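Local coordinates for structural protein ORF273 (PDB 4ART) that is a structural component of the Acidianus two-tailed virus particle, stable to heat and acid, whose precise role in the virion is not established, at residues I22-T25 and N26-K30; I34-N37 and E38-E42; F102-D105 and I106-L110; H237-L240 and Q241-T245; Y251-A255 and R256-K260. All blocks are in the same frame, centred on the assembly; numbering follows the deposited sequence.

In the fold
Contacts 1 and 2 lie on one helix, 23-44, with centres about 18 Å apart. Contact 1 is its first turns and contact 2 a later portion, packed on strands 58-62, 139-146 and 154-161 of the mixed sheet. Contact 5 is the hairpin that ends this sheet within the chain. It touches contact 2, with centres about 11 Å apart: Glu40 OE2 accepts from Phe258 N at 3.1 Å. The nearest atoms of contacts 1 and 5 are about 5 Å apart. Contacts 3 and 4 form a second neighbouring pair, about 14 Å between centres, where Leu110 packs on Tyr239. Contacts 2 and 4 lie on opposite sides of the chain's centre, their own centres about 29 Å apart.

Contact 1 of 5, residues I22-T25 and N26-K30; sequences IDAT and NDEEK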
# COMPACT_ATOMS: atom_id res chain seq x y z
N ILE A 22 8.77 24.97 19.85
CA ILE A 22 9.93 25.75 20.30
C ILE A 22 11.15 25.47 19.39
O ILE A 22 11.14 25.87 18.22
CB ILE A 22 10.24 25.66 21.84
CG1 ILE A 22 9.92 24.25 22.46
CG2 ILE A 22 9.57 26.81 22.63
CD1 ILE A 22 10.76 23.84 23.71
N ASP A 23 12.17 24.75 19.91
CA ASP A 23 13.34 24.35 19.13
C ASP A 23 12.93 23.16 18.29
O ASP A 23 13.65 22.81 17.35
CB ASP A 23 14.54 24.00 20.01
CG ASP A 23 14.79 24.95 21.16
OD1 ASP A 23 14.95 26.17 20.90
OD2 ASP A 23 14.83 24.48 22.31
N ALA A 24 11.75 22.54 18.61
CA ALA A 24 11.16 21.44 17.85
C ALA A 24 10.90 21.97 16.44
O ALA A 24 11.42 21.37 15.50
CB ALA A 24 9.86 20.97 18.48
N THR A 25 10.23 23.16 16.29
CA THR A 25 9.97 23.71 14.96
C THR A 25 11.25 24.01 14.18
O THR A 25 11.29 23.74 12.99
CB THR A 25 8.92 24.86 14.98
OG1 THR A 25 9.37 25.86 15.87
CG2 THR A 25 7.54 24.38 15.37
N ASN A 26 12.30 24.51 14.87
CA ASN A 26 13.61 24.76 14.26
C ASN A 26 14.24 23.48 13.76
O ASN A 26 14.71 23.44 12.62
CB ASN A 26 14.56 25.48 15.24
CG ASN A 26 14.03 26.78 15.71
OD1 ASN A 26 13.72 26.94 16.89
ND2 ASN A 26 13.78 27.70 14.78
N ASP A 27 14.19 22.41 14.57
CA ASP A 27 14.70 21.07 14.19
C ASP A 27 13.94 20.51 13.01
O ASP A 27 14.56 19.90 12.13
CB ASP A 27 14.59 20.08 15.36
CG ASP A 27 15.68 20.14 16.42
OD1 ASP A 27 16.61 20.99 16.29
OD2 ASP A 27 15.62 19.34 17.38
N GLU A 28 12.61 20.71 12.98
CA GLU A 28 11.78 20.19 11.89
C GLU A 28 12.07 20.90 10.59
O GLU A 28 12.13 20.25 9.56
CB GLU A 28 10.30 20.22 12.25
CG GLU A 28 9.97 19.28 13.40
CD GLU A 28 8.59 19.47 13.98
OE1 GLU A 28 8.28 20.56 14.50
OE2 GLU A 28 7.79 18.51 13.89
N GLU A 29 12.33 22.22 10.64
CA GLU A 29 12.68 22.97 9.43
C GLU A 29 14.01 22.44 8.88
O GLU A 29 14.12 22.23 7.67
CB GLU A 29 12.76 24.48 9.72
CG GLU A 29 12.66 25.37 8.48
CD GLU A 29 11.34 25.38 7.72
OE1 GLU A 29 10.28 25.52 8.36
OE2 GLU A 29 11.39 25.30 6.47
N LYS A 30 14.99 22.20 9.77
CA LYS A 30 16.31 21.63 9.44
C LYS A 30 16.17 20.26 8.80
O LYS A 30 16.81 19.99 7.79
CB LYS A 30 17.20 21.56 10.69
CG LYS A 30 17.72 22.93 11.11
CD LYS A 30 18.31 22.91 12.52
CE LYS A 30 18.65 24.29 13.06
NZ LYS A 30 19.39 24.22 14.35
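Asp23 with Asp27, Ala24 with Glu28 and Thr25 with Glu29 are i to i+4 pairs in the first turns of helix 23-44. Three backbone hydrogen bonds build these turns. Asp27 N donates to Asp23 O at 2.9 Å. Glu28 N reaches Ala24 O at the same distance, and Glu29 N reaches Thr25 O at 3.0 Å.

The side chains mostly pack against backbone oxygens. Glu28 has CG beside its backbone N (chi1 -65°), which turns the chain back toward the start of the helix. Its CG then sits 3.3 Å from Ala24 O. The CB of Asp27 touches that same oxygen. Thr25 OG1 lies 2.9 Å from Ile22 O, a possible hydrogen bond that is not settled because its one proton has another acceptor nearby.

Charge is the third element. Asp23, Asp27, Glu28 and Glu29 gather carboxylates at the N-terminal end of the helix. This probably suits the helix dipole. Two of the acids also tie the helix to the rest of the chain. Glu29 OE1 is hydrogen-bonded to Tyr247 OH, and Asp27 OD2 has a weak bond to Tyr88 OH. Thr25 and Glu28 also rest on Tyr247, in strand 247-253. On the helix itself, the methyl CG2 of Thr25 meets Glu28 OE1 at 4.0 Å.

Contact 2 of 5, residues I34-N37 and E38-E42; sequences IVEN and EIEKE
The carboxylates of Glu36 and Glu40 lie one turn apart on helix 23-44, with their planes 69° to each other. Glu36 OE2 lies above the plane of the Glu40 carboxylate, out beyond its OE2. The two OE2 atoms, one from Glu36 and one from Glu40, are 3.1 Å apart. As modelled, both are acceptors, so this is a close pair of like charges. The two side chains run side by side. Glu40 is extended beyond CG. Glu36 bends at chi2 (-111°), which brings its carboxylate alongside. Glu40 OE2 is also held by Phe258 N of the neighbouring hairpin.

On the face toward the sheet, Val35 and Ile39 point the same way. Their CG1 atoms, Val35 CG1 and Ile39 CG1, meet at 4.0 Å. Ile39 CG1 also lies over the backbone, 3.2 Å from Val35 O. These two residues seat the helix on Ile141, Ala143, Val145, Leu155 and Val157.

The backbone bonds follow the i to i+4 pattern. Ile39 N donates to Val35 O at 2.9 Å, and Glu40 N to Glu36 O at 3.0 Å. Glu38 N bonds to Ile34 O at 3.2 Å and also weakly reaches Val35 O. Farther round the helix, Lys41 NZ makes a salt bridge with Glu38 OE1 at 3.4 Å, a weak hydrogen bond.

The closeness of Glu36 and Glu40 may raise the pKa of one acid, most plausibly Glu36, since Phe258 N helps to stabilise charge on Glu40. A shared proton could then ease the repulsion.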
# COMPACT_ATOMS: atom_id res chain seq x y z
N ILE A 34 17.16 18.91 4.96
CA ILE A 34 18.03 17.73 4.82
C ILE A 34 17.38 16.77 3.79
O ILE A 34 18.06 16.32 2.87
CB ILE A 34 18.35 17.05 6.19
CG1 ILE A 34 19.32 17.94 7.04
CG2 ILE A 34 18.93 15.62 6.00
CD1 ILE A 34 19.25 17.66 8.58
N VAL A 35 16.07 16.50 3.92
CA VAL A 35 15.33 15.60 3.01
C VAL A 35 15.31 16.22 1.61
O VAL A 35 15.73 15.57 0.67
CB VAL A 35 13.90 15.22 3.53
CG1 VAL A 35 13.07 14.53 2.44
CG2 VAL A 35 13.99 14.34 4.77
N GLU A 36 14.90 17.49 1.48
CA GLU A 36 14.88 18.21 0.21
C GLU A 36 16.21 18.17 -0.53
O GLU A 36 16.22 17.92 -1.73
CB GLU A 36 14.44 19.65 0.42
CG GLU A 36 14.46 20.51 -0.83
CD GLU A 36 15.52 21.60 -0.85
OE1 GLU A 36 15.68 22.30 0.18
OE2 GLU A 36 16.16 21.78 -1.91
N ASN A 37 17.33 18.43 0.18
CA ASN A 37 18.67 18.45 -0.39
C ASN A 37 19.06 17.12 -0.96
O ASN A 37 19.71 17.07 -2.00
CB ASN A 37 19.71 18.91 0.62
CG ASN A 37 19.85 20.41 0.71
OD1 ASN A 37 19.89 21.12 -0.30
ND2 ASN A 37 19.97 20.92 1.93
N GLU A 38 18.64 16.04 -0.29
CA GLU A 38 18.90 14.69 -0.71
C GLU A 38 18.05 14.31 -1.94
O GLU A 38 18.61 13.83 -2.90
CB GLU A 38 18.73 13.72 0.48
CG GLU A 38 19.18 12.29 0.21
CD GLU A 38 20.58 12.04 -0.32
OE1 GLU A 38 21.50 12.85 -0.06
OE2 GLU A 38 20.77 11.00 -0.99
N ILE A 39 16.71 14.56 -1.92
CA ILE A 39 15.85 14.26 -3.09
C ILE A 39 16.40 15.01 -4.33
O ILE A 39 16.53 14.41 -5.39
CB ILE A 39 14.33 14.59 -2.88
CG1 ILE A 39 13.76 14.16 -1.49
CG2 ILE A 39 13.46 14.09 -4.05
CD1 ILE A 39 13.76 12.68 -1.15
N GLU A 40 16.73 16.30 -4.16
CA GLU A 40 17.29 17.16 -5.20
C GLU A 40 18.57 16.52 -5.79
O GLU A 40 18.62 16.32 -7.00
CB GLU A 40 17.59 18.54 -4.62
CG GLU A 40 17.89 19.61 -5.64
CD GLU A 40 18.34 20.87 -4.95
OE1 GLU A 40 19.52 20.94 -4.54
OE2 GLU A 40 17.49 21.78 -4.76
N LYS A 41 19.54 16.14 -4.91
CA LYS A 41 20.83 15.50 -5.24
C LYS A 41 20.58 14.23 -6.06
O LYS A 41 21.26 14.02 -7.06
CB LYS A 41 21.61 15.16 -3.96
CG LYS A 41 23.06 14.76 -4.19
CD LYS A 41 23.67 14.09 -2.96
CE LYS A 41 23.59 12.58 -3.02
NZ LYS A 41 24.28 11.94 -1.87
N GLU A 42 19.59 13.43 -5.64
CA GLU A 42 19.18 12.18 -6.31
C GLU A 42 18.57 12.43 -7.68
O GLU A 42 18.87 11.69 -8.61
CB GLU A 42 18.22 11.37 -5.42
CG GLU A 42 18.90 10.81 -4.18
CD GLU A 42 18.77 9.32 -3.93
OE1 GLU A 42 17.97 8.64 -4.63
OE2 GLU A 42 19.42 8.83 -2.99

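Contact 3 of 5, residues F102-D105 and I106-L110; sequences FLFD and IDYGL
Tyr108 N donates to Phe104 O at 2.8 Å, the shortest sound bond between the two segments. The same two residues also pack through their side chains. Tyr108 CB sits over one face of the Phe104 ring, 4.2 Å from its centroid, in a CH-pi contact. The ring planes differ by only 20°, but the rings are displaced with little overlap. Phe104 CE1 and Tyr108 CD1 come to 3.6 Å. Tyr221 of helix 210-221 packs against both residues.

These pairs belong to the C-terminal part of helix 99-108. Gly109 follows as the centre of an inverse gamma turn, with a weak bond from Leu110 N to Tyr108 O at 2.7 Å. Water 1 lies 3.1 Å from both Asp105 O and Gly109 O and can donate to them, though it has more acceptors nearby than protons.

On the side facing strands 139-146 and 154-161, Ile106 CD1 lies over the Phe102 ring, 3.8 Å from the centroid. Phe102 has CG anti to its backbone N (chi1 173°), which swings the ring toward that methyl. Leu103 CD2 reaches the same CD1 at 4.0 Å. Asp107 OD2 lies 3.0 Å from Leu103 O, two acceptors side by side, with the like-charged Glu267 also close.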
# COMPACT_ATOMS: atom_id res chain seq x y z
N PHE A 102 -1.22 12.48 -4.80
CA PHE A 102 -0.19 13.31 -4.19
C PHE A 102 -0.78 14.08 -3.00
O PHE A 102 -0.26 13.99 -1.89
CB PHE A 102 0.39 14.31 -5.23
CG PHE A 102 1.36 15.34 -4.71
CD1 PHE A 102 2.59 14.96 -4.17
CD2 PHE A 102 1.09 16.69 -4.82
CE1 PHE A 102 3.50 15.91 -3.71
CE2 PHE A 102 2.00 17.65 -4.36
CZ PHE A 102 3.20 17.25 -3.81
N LEU A 103 -1.91 14.77 -3.21
CA LEU A 103 -2.58 15.54 -2.14
C LEU A 103 -3.08 14.64 -1.03
O LEU A 103 -2.92 14.95 0.15
CB LEU A 103 -3.72 16.38 -2.72
CG LEU A 103 -3.34 17.49 -3.70
CD1 LEU A 103 -4.58 18.22 -4.15
CD2 LEU A 103 -2.31 18.46 -3.10
N PHE A 104 -3.62 13.47 -1.41
CA PHE A 104 -4.08 12.50 -0.42
C PHE A 104 -2.92 11.96 0.44
O PHE A 104 -3.04 11.86 1.66
CB PHE A 104 -4.90 11.38 -1.08
CG PHE A 104 -5.35 10.34 -0.11
CD1 PHE A 104 -6.45 10.58 0.72
CD2 PHE A 104 -4.67 9.14 0.01
CE1 PHE A 104 -6.84 9.64 1.67
CE2 PHE A 104 -5.08 8.19 0.94
CZ PHE A 104 -6.18 8.44 1.76
N ASP A 105 -1.80 11.62 -0.19
CA ASP A 105 -0.61 11.14 0.50
C ASP A 105 -0.06 12.21 1.45
O ASP A 105 0.35 11.85 2.54
CB ASP A 105 0.48 10.72 -0.51
CG ASP A 105 0.20 9.44 -1.29
OD1 ASP A 105 -0.92 8.87 -1.12
OD2 ASP A 105 1.07 9.04 -2.10
N ILE A 106 -0.10 13.51 1.06
CA ILE A 106 0.34 14.68 1.86
C ILE A 106 -0.50 14.80 3.13
O ILE A 106 0.03 14.96 4.23
CB ILE A 106 0.18 16.02 1.05
CG1 ILE A 106 1.18 16.16 -0.09
CG2 ILE A 106 0.18 17.28 1.95
CD1 ILE A 106 0.90 17.43 -0.95
N ASP A 107 -1.83 14.79 2.95
CA ASP A 107 -2.83 15.01 3.98
C ASP A 107 -3.15 13.81 4.89
O ASP A 107 -3.52 14.00 6.05
CB ASP A 107 -4.09 15.66 3.33
CG ASP A 107 -3.80 16.97 2.59
OD1 ASP A 107 -2.99 17.78 3.12
OD2 ASP A 107 -4.39 17.18 1.50
N TYR A 108 -2.91 12.57 4.40
CA TYR A 108 -3.18 11.31 5.12
C TYR A 108 -2.05 10.27 5.05
O TYR A 108 -2.27 9.12 5.43
CB TYR A 108 -4.45 10.64 4.57
CG TYR A 108 -5.72 11.44 4.75
CD1 TYR A 108 -6.10 12.39 3.81
CD2 TYR A 108 -6.56 11.21 5.83
CE1 TYR A 108 -7.27 13.14 3.97
CE2 TYR A 108 -7.75 11.93 5.99
CZ TYR A 108 -8.10 12.89 5.05
OH TYR A 108 -9.27 13.60 5.19
N GLY A 109 -0.87 10.67 4.60
CA GLY A 109 0.28 9.79 4.46
C GLY A 109 0.95 9.44 5.77
O GLY A 109 2.17 9.64 5.94
N LEU A 110 0.15 8.86 6.68
CA LEU A 110 0.62 8.44 7.98
C LEU A 110 1.59 7.29 7.84
O LEU A 110 1.43 6.46 6.96
CB LEU A 110 -0.56 7.98 8.86
CG LEU A 110 -1.28 9.10 9.61
CD1 LEU A 110 -2.59 8.63 10.11
CD2 LEU A 110 -0.48 9.58 10.78
O HOH W 1 2.10 12.63 5.01

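Contact 4 of 5, residues H237-L240 and Q241-T245; sequences HAYL and QLFPT
Tyr239 and Phe243 meet at the C-terminal end of helix 229-242. With chi1 at 172° the Tyr239 ring trails toward that end of the helix. Phe243 is the first residue to leave helical backbone angles. The outer end of its ring leads away, while its CB, CG and CD2 stay on the Tyr239 ring, Phe243 CB lying 3.6 Å from Tyr239 CE1. The rings are oblique, with planes at 37° and centroids 5.4 Å apart. Beyond them, Leu110 packs on Tyr239, and Leu165, Ala168, Leu169 and Leu205 pack on Phe243.

Gln241 keeps CG beside its backbone N (chi1 -64°), which brings CG to 3.2 Å from His237 O. A bend at chi2 then turns the amide toward water 2. This water donates to His237 O and accepts a weak bond from Gln241 NE2. Leu242 folds its CB and CG against Ala238 O.

The last backbone bonds run from Leu242 N to Ala238 O, 2.9 Å, and from Phe243 N to Tyr239 O, 3.0 Å. Water 4 adds a second donor to Tyr239 O, at 3.0 Å, and bridges to Phe243 O at 2.9 Å. Leu240 O has Pro244, which lacks an N-H, as its i+4 residue. It takes a weak bond from water 5 instead, which also lies 2.6 Å from Thr245 OG1.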
# COMPACT_ATOMS: atom_id res chain seq x y z
N HIS A 237 -12.25 15.40 10.24
CA HIS A 237 -12.50 16.27 11.37
C HIS A 237 -11.89 15.71 12.65
O HIS A 237 -11.20 16.45 13.34
CB HIS A 237 -14.01 16.53 11.55
CG HIS A 237 -14.55 17.54 10.59
ND1 HIS A 237 -15.77 17.37 9.95
CD2 HIS A 237 -14.15 18.82 10.41
CE1 HIS A 237 -15.95 18.47 9.24
NE2 HIS A 237 -15.02 19.39 9.52
N ALA A 238 -12.12 14.40 12.93
CA ALA A 238 -11.59 13.73 14.12
C ALA A 238 -10.07 13.64 14.07
O ALA A 238 -9.42 13.91 15.06
CB ALA A 238 -12.21 12.34 14.28
N TYR A 239 -9.52 13.27 12.91
CA TYR A 239 -8.09 13.16 12.69
C TYR A 239 -7.35 14.49 12.96
O TYR A 239 -6.35 14.48 13.66
CB TYR A 239 -7.80 12.62 11.28
CG TYR A 239 -6.34 12.67 10.92
CD1 TYR A 239 -5.44 11.76 11.48
CD2 TYR A 239 -5.83 13.68 10.12
CE1 TYR A 239 -4.07 11.84 11.21
CE2 TYR A 239 -4.48 13.75 9.81
CZ TYR A 239 -3.60 12.82 10.34
OH TYR A 239 -2.24 12.87 10.06
N LEU A 240 -7.85 15.62 12.39
CA LEU A 240 -7.27 16.96 12.56
C LEU A 240 -7.28 17.46 14.00
O LEU A 240 -6.37 18.18 14.42
CB LEU A 240 -7.96 17.97 11.63
CG LEU A 240 -7.73 17.71 10.11
CD1 LEU A 240 -8.46 18.75 9.28
CD2 LEU A 240 -6.23 17.67 9.73
N GLN A 241 -8.31 17.06 14.77
CA GLN A 241 -8.45 17.41 16.18
C GLN A 241 -7.60 16.55 17.12
O GLN A 241 -6.85 17.09 17.93
CB GLN A 241 -9.93 17.32 16.62
CG GLN A 241 -10.88 18.30 15.95
CD GLN A 241 -10.61 19.73 16.31
OE1 GLN A 241 -10.82 20.17 17.45
NE2 GLN A 241 -10.15 20.49 15.31
N LEU A 242 -7.73 15.22 17.01
CA LEU A 242 -7.13 14.24 17.90
C LEU A 242 -5.67 13.86 17.67
O LEU A 242 -4.97 13.51 18.61
CB LEU A 242 -8.02 12.98 17.96
CG LEU A 242 -9.50 13.20 18.34
CD1 LEU A 242 -10.26 11.87 18.38
CD2 LEU A 242 -9.64 13.90 19.68
N PHE A 243 -5.26 13.82 16.43
CA PHE A 243 -3.92 13.38 16.06
C PHE A 243 -2.97 14.57 16.00
O PHE A 243 -3.41 15.69 15.75
CB PHE A 243 -3.99 12.61 14.73
CG PHE A 243 -4.24 11.13 14.89
CD1 PHE A 243 -5.39 10.66 15.51
CD2 PHE A 243 -3.29 10.21 14.48
CE1 PHE A 243 -5.61 9.28 15.69
CE2 PHE A 243 -3.50 8.83 14.66
CZ PHE A 243 -4.65 8.39 15.27
N PRO A 244 -1.66 14.37 16.24
CA PRO A 244 -0.73 15.50 16.12
C PRO A 244 -0.57 15.98 14.66
O PRO A 244 -0.44 15.17 13.73
CB PRO A 244 0.59 14.92 16.67
CG PRO A 244 0.50 13.44 16.34
CD PRO A 244 -0.95 13.10 16.55
N THR A 245 -0.60 17.28 14.45
CA THR A 245 -0.43 17.87 13.14
C THR A 245 1.06 17.66 12.72
O THR A 245 1.96 18.04 13.49
CB THR A 245 -0.78 19.41 13.19
OG1 THR A 245 -2.06 19.58 13.78
CG2 THR A 245 -0.83 20.02 11.83
O HOH W 2 -11.39 19.21 12.82
O HOH W 3 -0.71 12.60 12.88
O HOH W 4 -3.77 15.83 12.83
O HOH W 5 -3.93 18.58 12.21

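Contact 5 of 5, residues Y251-A255 and R256-K260; sequences YEWKA and RWFNK
Glu252 and Asn259 face each other as a hydrogen-bonded pair in the antiparallel hairpin of strands 247-253 and 258-261. Both backbone groups of each are used. Glu252 N donates to Asn259 O at 2.8 Å, and Asn259 N to Glu252 O at 2.9 Å. Their side chains add a third bond on the same face: Asn259 ND2 to Glu252 OE2, 3.0 Å. OE2 offers its anti lone pair and lies in the Asn259 amide plane, but the bond is bent, 135° at the hydrogen. Glu252 places CG between its N and carbonyl carbon (chi1 61°), and the extended chain then runs alongside Asn259.

At the turn, Lys254 N donates to Trp257 O at 2.9 Å. Ala255 and Arg256 form the corner with positive phi.

Other groups find partners outside the hairpin. Tyr251 OH bonds to Asp33 OD1. The backbones of Tyr251 and Trp253 pair with Leu155 and Gln153.

On the face of Trp253 and Phe258 the rings make a T-shaped stack, planes at 79°. The edge of the Trp253 six-membered ring points at the Phe258 face, with Trp253 CE3 3.5 Å above the centre of that ring. Trp257 C lies over one face of the Trp253 ring, and Arg256 C comes to 3.5 Å from Trp253 CZ2, so the turn folds back onto the indole.

Strand 258-261 is outermost within this chain. The bond from Phe258 N to Glu40 OE2 therefore gives an edge-strand amide a partner and links hairpin to helix 23-44.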
# COMPACT_ATOMS: atom_id res chain seq x y z
N TYR A 251 7.80 22.29 -1.72
CA TYR A 251 8.75 22.78 -2.72
C TYR A 251 8.26 22.51 -4.13
O TYR A 251 7.52 21.54 -4.37
CB TYR A 251 10.09 22.05 -2.57
CG TYR A 251 10.67 21.99 -1.17
CD1 TYR A 251 10.31 20.98 -0.28
CD2 TYR A 251 11.64 22.91 -0.76
CE1 TYR A 251 10.88 20.89 0.99
CE2 TYR A 251 12.18 22.86 0.52
CZ TYR A 251 11.83 21.82 1.37
OH TYR A 251 12.42 21.76 2.61
N GLU A 252 8.65 23.38 -5.07
CA GLU A 252 8.33 23.21 -6.49
C GLU A 252 9.63 23.03 -7.25
O GLU A 252 10.62 23.70 -6.92
CB GLU A 252 7.51 24.38 -7.04
CG GLU A 252 8.20 25.73 -6.96
CD GLU A 252 7.53 26.86 -7.71
OE1 GLU A 252 6.51 26.62 -8.40
OE2 GLU A 252 8.04 28.01 -7.61
N TRP A 253 9.66 22.10 -8.21
CA TRP A 253 10.83 21.87 -9.05
C TRP A 253 10.82 22.92 -10.13
O TRP A 253 9.88 22.99 -10.93
CB TRP A 253 10.80 20.47 -9.66
CG TRP A 253 12.07 20.11 -10.38
CD1 TRP A 253 12.29 20.14 -11.72
CD2 TRP A 253 13.30 19.69 -9.77
NE1 TRP A 253 13.58 19.73 -12.00
CE2 TRP A 253 14.22 19.45 -10.82
CE3 TRP A 253 13.71 19.49 -8.44
CZ2 TRP A 253 15.53 19.02 -10.58
CZ3 TRP A 253 15.01 19.08 -8.20
CH2 TRP A 253 15.91 18.85 -9.26
N LYS A 254 11.84 23.79 -10.12
CA LYS A 254 11.92 24.87 -11.09
C LYS A 254 13.36 25.11 -11.47
O LYS A 254 14.15 25.59 -10.65
CB LYS A 254 11.25 26.15 -10.57
CG LYS A 254 10.88 27.15 -11.67
CD LYS A 254 9.98 28.29 -11.15
CE LYS A 254 10.72 29.60 -11.00
NZ LYS A 254 9.87 30.63 -10.35
N ALA A 255 13.70 24.76 -12.74
CA ALA A 255 15.02 24.91 -13.36
C ALA A 255 16.15 24.17 -12.61
O ALA A 255 17.04 24.82 -12.04
CB ALA A 255 15.36 26.39 -13.56
N ARG A 256 16.10 22.82 -12.62
CA ARG A 256 17.07 21.90 -12.01
C ARG A 256 17.29 22.00 -10.47
O ARG A 256 18.25 21.43 -9.95
CB ARG A 256 18.38 21.75 -12.84
CG ARG A 256 19.45 22.84 -12.63
CD ARG A 256 20.67 22.71 -13.54
NE ARG A 256 21.30 24.01 -13.78
CZ ARG A 256 22.32 24.51 -13.08
NH1 ARG A 256 22.89 23.80 -12.12
NH2 ARG A 256 22.79 25.72 -13.36
N TRP A 257 16.36 22.67 -9.73
CA TRP A 257 16.43 22.81 -8.27
C TRP A 257 15.04 22.84 -7.64
O TRP A 257 14.07 23.26 -8.29
CB TRP A 257 17.11 24.14 -7.88
CG TRP A 257 18.48 24.39 -8.44
CD1 TRP A 257 18.81 25.28 -9.42
CD2 TRP A 257 19.70 23.78 -8.02
NE1 TRP A 257 20.17 25.25 -9.64
CE2 TRP A 257 20.74 24.33 -8.80
CE3 TRP A 257 20.02 22.80 -7.06
CZ2 TRP A 257 22.08 23.94 -8.66
CZ3 TRP A 257 21.35 22.41 -6.92
CH2 TRP A 257 22.36 22.99 -7.69
N PHE A 258 14.95 22.49 -6.34
CA PHE A 258 13.72 22.66 -5.58
C PHE A 258 13.73 24.05 -5.02
O PHE A 258 14.78 24.53 -4.56
CB PHE A 258 13.60 21.66 -4.42
CG PHE A 258 13.09 20.31 -4.82
CD1 PHE A 258 11.82 20.16 -5.36
CD2 PHE A 258 13.86 19.17 -4.62
CE1 PHE A 258 11.34 18.90 -5.74
CE2 PHE A 258 13.39 17.92 -5.00
CZ PHE A 258 12.13 17.79 -5.55
N ASN A 259 12.58 24.73 -5.08
CA ASN A 259 12.38 26.08 -4.55
C ASN A 259 11.17 26.01 -3.59
O ASN A 259 10.15 25.40 -3.93
CB ASN A 259 12.13 27.08 -5.70
CG ASN A 259 11.51 28.39 -5.26
OD1 ASN A 259 12.04 29.12 -4.41
ND2 ASN A 259 10.35 28.71 -5.84
N LYS A 260 11.31 26.63 -2.40
CA LYS A 260 10.29 26.66 -1.35
C LYS A 260 8.97 27.17 -1.91
O LYS A 260 8.97 28.03 -2.79
CB LYS A 260 10.70 27.63 -0.22
CG LYS A 260 11.80 27.16 0.73
CD LYS A 260 12.48 28.41 1.38
CE LYS A 260 13.39 28.14 2.57
NZ LYS A 260 14.48 27.18 2.26